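Local coordinates for protein phosphoserine phosphatase (Thermococcus onnurineus, PDB 4AP9) that probably hydrolyses L-phosphoserine to L-serine, the last step of serine biosynthesis, as a magnesium-dependent phosphatase of the haloacid dehalogenase superfamily, at residues A[83-94]-A[189-200]. Sequence-based numbering, arbitrary orientation.
Sequences EARELVETLREK and LKELVDFIKNLK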
ATOM      1  N   GLU A  83      41.385  -7.693   7.878  1.00 21.37           N
ATOM      2  CA  GLU A  83      40.209  -8.518   7.615  1.00 19.97           C
ATOM      3  C   GLU A  83      38.951  -7.673   7.386  1.00 20.38           C
ATOM      4  O   GLU A  83      38.188  -7.942   6.460  1.00 20.88           O
ATOM      5  CB  GLU A  83      39.991  -9.508   8.762  1.00 22.58           C
ATOM      6  CG  GLU A  83      41.145 -10.507   8.982  1.00 29.51           C
ATOM      7  CD  GLU A  83      42.413  -9.887   9.614  1.00 34.37           C
ATOM      8  OE1 GLU A  83      42.349  -8.775  10.191  1.00 27.82           O
ATOM      9  OE2 GLU A  83      43.490 -10.533   9.546  1.00 41.16           O
ATOM     10  N   ALA A  84      38.729  -6.659   8.225  1.00 17.70           N
ATOM     11  CA  ALA A  84      37.554  -5.802   8.068  1.00 19.15           C
ATOM     12  C   ALA A  84      37.633  -5.101   6.724  1.00 20.41           C
ATOM     13  O   ALA A  84      36.639  -4.959   6.011  1.00 19.02           O
ATOM     14  CB  ALA A  84      37.450  -4.781   9.207  1.00 18.74           C
ATOM     15  N   ARG A  85      38.829  -4.672   6.359  1.00 18.95           N
ATOM     16  CA  ARG A  85      38.974  -3.987   5.088  1.00 20.78           C
ATOM     17  C   ARG A  85      38.742  -4.957   3.922  1.00 20.54           C
ATOM     18  O   ARG A  85      38.146  -4.595   2.903  1.00 20.08           O
ATOM     19  CB  ARG A  85      40.335  -3.296   4.984  1.00 19.96           C
ATOM     20  CG  ARG A  85      40.449  -2.427   3.749  1.00 24.76           C
ATOM     21  CD  ARG A  85      41.750  -1.659   3.718  1.00 28.84           C
ATOM     22  NE  ARG A  85      41.884  -0.741   4.846  1.00 29.94           N
ATOM     23  CZ  ARG A  85      41.386   0.491   4.866  1.00 28.39           C
ATOM     24  NH1 ARG A  85      40.697   0.949   3.825  1.00 27.17           N
ATOM     25  NH2 ARG A  85      41.570   1.264   5.929  1.00 28.68           N
ATOM     26  N   GLU A  86      39.194  -6.195   4.078  1.00 18.77           N
ATOM     27  CA  GLU A  86      39.010  -7.182   3.024  1.00 19.51           C
ATOM     28  C   GLU A  86      37.522  -7.491   2.847  1.00 20.46           C
ATOM     29  O   GLU A  86      37.041  -7.635   1.719  1.00 20.02           O
ATOM     30  CB  GLU A  86      39.797  -8.460   3.330  1.00 22.01           C
ATOM     31  CG  GLU A  86      39.729  -9.491   2.204  1.00 21.44           C
ATOM     32  CD  GLU A  86      40.594 -10.710   2.468  1.00 29.34           C
ATOM     33  OE1 GLU A  86      41.111 -10.854   3.602  1.00 26.38           O
ATOM     34  OE2 GLU A  86      40.750 -11.524   1.534  1.00 32.87           O
ATOM     35  N   LEU A  87      36.790  -7.589   3.953  1.00 17.90           N
ATOM     36  CA  LEU A  87      35.354  -7.846   3.848  1.00 19.83           C
ATOM     37  C   LEU A  87      34.717  -6.799   2.949  1.00 19.64           C
ATOM     38  O   LEU A  87      34.051  -7.122   1.964  1.00 17.06           O
ATOM     39  CB  LEU A  87      34.664  -7.836   5.215  1.00 18.56           C
ATOM     40  CG  LEU A  87      33.126  -7.951   5.176  1.00 16.63           C
ATOM     41  CD1 LEU A  87      32.699  -9.198   4.452  1.00 17.84           C
ATOM     42  CD2 LEU A  87      32.511  -7.934   6.580  1.00 15.69           C
ATOM     43  N   VAL A  88      34.936  -5.535   3.285  1.00 16.82           N
ATOM     44  CA  VAL A  88      34.288  -4.448   2.566  1.00 16.80           C
ATOM     45  C   VAL A  88      34.720  -4.373   1.111  1.00 17.39           C
ATOM     46  O   VAL A  88      33.899  -4.171   0.222  1.00 17.71           O
ATOM     47  CB  VAL A  88      34.527  -3.098   3.270  1.00 18.02           C
ATOM     48  CG1 VAL A  88      34.071  -1.940   2.389  1.00 19.13           C
ATOM     49  CG2 VAL A  88      33.807  -3.081   4.622  1.00 19.49           C
ATOM     50  N   GLU A  89      36.008  -4.551   0.850  1.00 18.22           N
ATOM     51  CA  GLU A  89      36.482  -4.511  -0.536  1.00 20.10           C
ATOM     52  C   GLU A  89      35.935  -5.680  -1.375  1.00 21.77           C
ATOM     53  O   GLU A  89      35.625  -5.516  -2.565  1.00 20.65           O
ATOM     54  CB  GLU A  89      38.010  -4.459  -0.588  1.00 21.71           C
ATOM     55  CG  GLU A  89      38.571  -3.159  -0.042  1.00 25.49           C
ATOM     56  CD  GLU A  89      40.088  -3.108  -0.040  1.00 31.40           C
ATOM     57  OE1 GLU A  89      40.738  -4.144  -0.306  1.00 26.56           O
ATOM     58  OE2 GLU A  89      40.626  -2.019   0.241  1.00 29.96           O
ATOM     59  N   THR A  90      35.812  -6.849  -0.752  1.00 18.23           N
ATOM     60  CA  THR A  90      35.300  -8.027  -1.433  1.00 19.11           C
ATOM     61  C   THR A  90      33.806  -7.897  -1.727  1.00 20.46           C
ATOM     62  O   THR A  90      33.347  -8.218  -2.827  1.00 19.89           O
ATOM     63  CB  THR A  90      35.560  -9.294  -0.621  1.00 19.63           C
ATOM     64  OG1 THR A  90      36.965  -9.398  -0.351  1.00 21.33           O
ATOM     65  CG2 THR A  90      35.103 -10.536  -1.412  1.00 21.65           C
ATOM     66  N   LEU A  91      33.051  -7.421  -0.741  1.00 17.35           N
ATOM     67  CA  LEU A  91      31.652  -7.078  -0.965  1.00 17.81           C
ATOM     68  C   LEU A  91      31.462  -6.203  -2.206  1.00 20.54           C
ATOM     69  O   LEU A  91      30.580  -6.466  -3.027  1.00 22.39           O
ATOM     70  CB  LEU A  91      31.073  -6.385   0.263  1.00 17.27           C
ATOM     71  CG  LEU A  91      30.749  -7.342   1.404  1.00 16.13           C
ATOM     72  CD1 LEU A  91      30.611  -6.582   2.726  1.00 15.56           C
ATOM     73  CD2 LEU A  91      29.485  -8.123   1.095  1.00 16.86           C
ATOM     74  N   ARG A  92      32.274  -5.161  -2.350  1.00 19.14           N
ATOM     75  CA  ARG A  92      32.193  -4.341  -3.560  1.00 22.75           C
ATOM     76  C   ARG A  92      32.496  -5.128  -4.831  1.00 24.49           C
ATOM     77  O   ARG A  92      31.797  -4.976  -5.829  1.00 23.85           O
ATOM     78  CB  ARG A  92      33.124  -3.144  -3.488  1.00 23.07           C
ATOM     79  CG  ARG A  92      32.664  -2.066  -2.560  1.00 22.77           C
ATOM     80  CD  ARG A  92      33.347  -0.768  -2.929  1.00 24.13           C
ATOM     81  NE  ARG A  92      33.151   0.234  -1.896  1.00 21.89           N
ATOM     82  CZ  ARG A  92      34.014   0.455  -0.912  1.00 23.89           C
ATOM     83  NH1 ARG A  92      35.131  -0.254  -0.833  1.00 27.80           N
ATOM     84  NH2 ARG A  92      33.765   1.390  -0.008  1.00 22.89           N
ATOM     85  N   GLU A  93      33.543  -5.950  -4.800  1.00 24.83           N
ATOM     86  CA  GLU A  93      33.870  -6.796  -5.947  1.00 25.45           C
ATOM     87  C   GLU A  93      32.676  -7.666  -6.320  1.00 28.25           C
ATOM     88  O   GLU A  93      32.408  -7.908  -7.503  1.00 28.32           O
ATOM     89  CB  GLU A  93      35.063  -7.704  -5.643  1.00 27.34           C
ATOM     90  CG  GLU A  93      36.376  -6.991  -5.398  1.00 32.40           C
ATOM     91  CD  GLU A  93      37.503  -7.964  -5.104  1.00 37.00           C
ATOM     92  OE1 GLU A  93      37.507  -9.067  -5.698  1.00 40.49           O
ATOM     93  OE2 GLU A  93      38.381  -7.627  -4.279  1.00 37.76           O
ATOM     94  N   LYS A  94      31.969  -8.142  -5.302  1.00 23.31           N
ATOM     95  CA  LYS A  94      30.848  -9.047  -5.505  1.00 26.55           C
ATOM     96  C   LYS A  94      29.573  -8.295  -5.889  1.00 23.27           C
ATOM     97  O   LYS A  94      28.508  -8.894  -6.030  1.00 24.86           O
ATOM     98  CB  LYS A  94      30.615  -9.906  -4.261  1.00 24.05           C
ATOM     99  CG  LYS A  94      31.807 -10.765  -3.851  1.00 24.70           C
ATOM    100  CD  LYS A  94      32.324 -11.592  -5.016  1.00 24.86           C
ATOM    101  CE  LYS A  94      33.419 -12.560  -4.568  1.00 23.32           C
ATOM    102  NZ  LYS A  94      33.833 -13.472  -5.669  1.00 24.20           N
ATOM    103  N   LEU A 189      34.895 -13.179  11.913  1.00 19.92           N
ATOM    104  CA  LEU A 189      35.001 -12.325  10.736  1.00 19.49           C
ATOM    105  C   LEU A 189      35.726 -13.036   9.602  1.00 20.43           C
ATOM    106  O   LEU A 189      35.424 -12.822   8.433  1.00 20.64           O
ATOM    107  CB  LEU A 189      35.707 -11.022  11.093  1.00 18.06           C
ATOM    108  CG  LEU A 189      35.901  -9.968  10.006  1.00 18.77           C
ATOM    109  CD1 LEU A 189      34.569  -9.540   9.439  1.00 18.09           C
ATOM    110  CD2 LEU A 189      36.634  -8.765  10.588  1.00 18.99           C
ATOM    111  N   LYS A 190      36.690 -13.884   9.955  1.00 21.00           N
ATOM    112  CA  LYS A 190      37.450 -14.618   8.955  1.00 23.31           C
ATOM    113  C   LYS A 190      36.521 -15.506   8.133  1.00 20.44           C
ATOM    114  O   LYS A 190      36.568 -15.514   6.905  1.00 20.99           O
ATOM    115  CB  LYS A 190      38.540 -15.460   9.627  1.00 26.85           C
ATOM    116  CG  LYS A 190      39.291 -16.378   8.679  1.00 31.38           C
ATOM    117  CD  LYS A 190      40.128 -15.580   7.686  1.00 39.33           C
ATOM    118  CE  LYS A 190      40.654 -16.465   6.554  1.00 43.66           C
ATOM    119  NZ  LYS A 190      41.747 -17.404   6.963  1.00 51.97           N
ATOM    120  N   GLU A 191      35.666 -16.250   8.825  1.00 21.65           N
ATOM    121  CA  GLU A 191      34.695 -17.105   8.164  1.00 21.42           C
ATOM    122  C   GLU A 191      33.761 -16.272   7.282  1.00 23.17           C
ATOM    123  O   GLU A 191      33.381 -16.699   6.186  1.00 21.20           O
ATOM    124  CB  GLU A 191      33.903 -17.874   9.223  1.00 24.05           C
ATOM    125  CG  GLU A 191      33.141 -19.081   8.710  1.00 26.10           C
ATOM    126  CD  GLU A 191      32.731 -20.012   9.840  1.00 24.75           C
ATOM    127  OE1 GLU A 191      33.632 -20.535  10.528  1.00 32.55           O
ATOM    128  OE2 GLU A 191      31.515 -20.220  10.043  1.00 31.25           O
ATOM    129  N   LEU A 192      33.397 -15.080   7.752  1.00 20.07           N
ATOM    130  CA  LEU A 192      32.498 -14.217   6.986  1.00 18.98           C
ATOM    131  C   LEU A 192      33.171 -13.766   5.700  1.00 17.72           C
ATOM    132  O   LEU A 192      32.558 -13.783   4.635  1.00 20.06           O
ATOM    133  CB  LEU A 192      32.061 -12.999   7.804  1.00 19.16           C
ATOM    134  CG  LEU A 192      31.085 -12.040   7.117  1.00 18.50           C
ATOM    135  CD1 LEU A 192      29.777 -12.744   6.768  1.00 18.84           C
ATOM    136  CD2 LEU A 192      30.819 -10.820   7.994  1.00 17.92           C
ATOM    137  N   VAL A 193      34.431 -13.357   5.800  1.00 18.96           N
ATOM    138  CA  VAL A 193      35.195 -12.974   4.621  1.00 19.08           C
ATOM    139  C   VAL A 193      35.235 -14.137   3.617  1.00 19.90           C
ATOM    140  O   VAL A 193      35.017 -13.952   2.424  1.00 22.10           O
ATOM    141  CB  VAL A 193      36.624 -12.551   5.001  1.00 20.94           C
ATOM    142  CG1 VAL A 193      37.469 -12.368   3.771  1.00 23.34           C
ATOM    143  CG2 VAL A 193      36.583 -11.257   5.814  1.00 20.33           C
ATOM    144  N   ASP A 194      35.500 -15.336   4.122  1.00 20.46           N
ATOM    145  CA  ASP A 194      35.568 -16.522   3.270  1.00 22.52           C
ATOM    146  C   ASP A 194      34.246 -16.789   2.574  1.00 24.52           C
ATOM    147  O   ASP A 194      34.216 -17.161   1.402  1.00 23.05           O
ATOM    148  CB  ASP A 194      35.983 -17.745   4.082  1.00 25.36           C
ATOM    149  CG  ASP A 194      37.456 -17.732   4.428  1.00 30.00           C
ATOM    150  OD1 ASP A 194      38.212 -16.972   3.780  1.00 33.82           O
ATOM    151  OD2 ASP A 194      37.856 -18.478   5.348  1.00 34.34           O
ATOM    152  N   PHE A 195      33.153 -16.592   3.300  1.00 21.08           N
ATOM    153  CA  PHE A 195      31.833 -16.751   2.722  1.00 22.74           C
ATOM    154  C   PHE A 195      31.602 -15.758   1.581  1.00 22.36           C
ATOM    155  O   PHE A 195      31.170 -16.122   0.491  1.00 23.20           O
ATOM    156  CB  PHE A 195      30.753 -16.596   3.796  1.00 20.91           C
ATOM    157  CG  PHE A 195      29.359 -16.773   3.270  1.00 22.67           C
ATOM    158  CD1 PHE A 195      28.778 -18.029   3.218  1.00 23.70           C
ATOM    159  CD2 PHE A 195      28.635 -15.687   2.806  1.00 23.71           C
ATOM    160  CE1 PHE A 195      27.500 -18.191   2.720  1.00 25.36           C
ATOM    161  CE2 PHE A 195      27.354 -15.845   2.308  1.00 22.42           C
ATOM    162  CZ  PHE A 195      26.789 -17.094   2.271  1.00 23.08           C
ATOM    163  N   ILE A 196      31.884 -14.489   1.830  1.00 19.82           N
ATOM    164  CA  ILE A 196      31.683 -13.489   0.801  1.00 20.33           C
ATOM    165  C   ILE A 196      32.597 -13.741  -0.395  1.00 20.68           C
ATOM    166  O   ILE A 196      32.211 -13.495  -1.537  1.00 20.52           O
ATOM    167  CB  ILE A 196      31.890 -12.068   1.351  1.00 20.99           C
ATOM    168  CG1 ILE A 196      30.868 -11.789   2.449  1.00 19.78           C
ATOM    169  CG2 ILE A 196      31.773 -11.043   0.236  1.00 20.49           C
ATOM    170  CD1 ILE A 196      29.428 -12.004   2.021  1.00 19.13           C
ATOM    171  N   LYS A 197      33.795 -14.254  -0.134  1.00 19.96           N
ATOM    172  CA  LYS A 197      34.738 -14.522  -1.219  1.00 19.50           C
ATOM    173  C   LYS A 197      34.202 -15.626  -2.131  1.00 23.55           C
ATOM    174  O   LYS A 197      34.528 -15.676  -3.317  1.00 24.86           O
ATOM    175  CB  LYS A 197      36.128 -14.885  -0.675  1.00 22.44           C
ATOM    176  CG  LYS A 197      37.041 -13.685  -0.471  1.00 22.57           C
ATOM    177  CD  LYS A 197      38.481 -14.098  -0.166  1.00 31.56           C
ATOM    178  CE  LYS A 197      38.665 -14.511   1.284  1.00 32.51           C
ATOM    179  NZ  LYS A 197      40.116 -14.426   1.688  1.00 41.51           N
ATOM    180  N   ASN A 198      33.363 -16.492  -1.571  1.00 23.35           N
ATOM    181  CA  ASN A 198      32.725 -17.563  -2.341  1.00 25.86           C
ATOM    182  C   ASN A 198      31.559 -17.121  -3.224  1.00 28.34           C
ATOM    183  O   ASN A 198      31.024 -17.931  -3.979  1.00 30.44           O
ATOM    184  CB  ASN A 198      32.220 -18.654  -1.407  1.00 25.85           C
ATOM    185  CG  ASN A 198      33.190 -19.796  -1.263  1.00 32.94           C
ATOM    186  OD1 ASN A 198      34.110 -19.957  -2.072  1.00 35.89           O
ATOM    187  ND2 ASN A 198      32.983 -20.616  -0.237  1.00 33.70           N
ATOM    188  N   LEU A 199      31.143 -15.860  -3.127  1.00 24.34           N
ATOM    189  CA  LEU A 199      29.996 -15.400  -3.909  1.00 28.17           C
ATOM    190  C   LEU A 199      30.258 -15.262  -5.415  1.00 30.83           C
ATOM    191  O   LEU A 199      31.363 -14.921  -5.854  1.00 29.89           O
ATOM    192  CB  LEU A 199      29.424 -14.091  -3.352  1.00 26.44           C
ATOM    193  CG  LEU A 199      28.850 -14.119  -1.935  1.00 25.47           C
ATOM    194  CD1 LEU A 199      28.401 -12.718  -1.548  1.00 23.89           C
ATOM    195  CD2 LEU A 199      27.694 -15.101  -1.816  1.00 25.71           C
ATOM    196  N   LYS A 200      29.200 -15.528  -6.179  1.00 29.77           N
ATOM    197  CA  LYS A 200      29.159 -15.434  -7.639  1.00 32.11           C
ATOM    198  C   LYS A 200      29.937 -16.549  -8.320  1.00 36.63           C
ATOM    199  O   LYS A 200      29.863 -17.705  -7.896  1.00 34.32           O
ATOM    200  CB  LYS A 200      29.605 -14.059  -8.124  1.00 36.23           C
ATOM    201  CG  LYS A 200      28.471 -13.048  -8.177  1.00 35.80           C
ATOM    202  CD  LYS A 200      29.013 -11.678  -8.519  1.00 37.40           C
ATOM    203  CE  LYS A 200      30.256 -11.814  -9.379  1.00 40.33           C
ATOM    204  NZ  LYS A 200      30.966 -10.510  -9.481  1.00 44.32           N
TER
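Leu87 fits as a knob into a hole formed by Leu189, Leu192, Val193 and Ile196, and its two methyls part there: CD2 meets Leu192 CD2 at 3.6 Å, while CD1 lies against Ile196 CG1. With CG anti to the backbone N (chi1 174°), the Leu87 isobutyl group is carried towards the other helix. One turn on from Leu87, Thr90 CG2 and Leu91 CD2 flank Ile196 CG2, the threonine methyl 3.7 Å from it. Thr90 can offer its methyl because its OG1 turns back to Glu86 O (2.7 Å), which also accepts Thr90 N from the opposite face of its plane. Val193 CG1 packs against Glu86 CD, the two side chains crossing at about a right angle, and Glu86 OE2 forms a salt bridge with Lys197 NZ (3.0 Å), the ammonium standing above the carboxylate plane; a long contact from this ammonium to Asp194 OD1 extends the network. Lys94, just past the end of its helix, bends at chi2 (-52°), and its end brings NZ to Leu199 O (2.9 Å), in the carbonyl plane, with a weak second bond to Lys197 O. A methionine in place of Lys94 would probably leave Leu199 O without this donor and remove the weak bond to Lys197 O. Leu87 and Leu91 also touch strand 11-15, and Leu192 reaches strands 171-175 and 184-186, so the apolar seam continues into the central sheet. Two nearly parallel helices, the axes of 83-93 and 189-197 coming within 9.4 Å at 19°, packed side by side on one face of a largely parallel sheet, are characteristic of the Rossmann-like core of haloacid dehalogenase hydrolases.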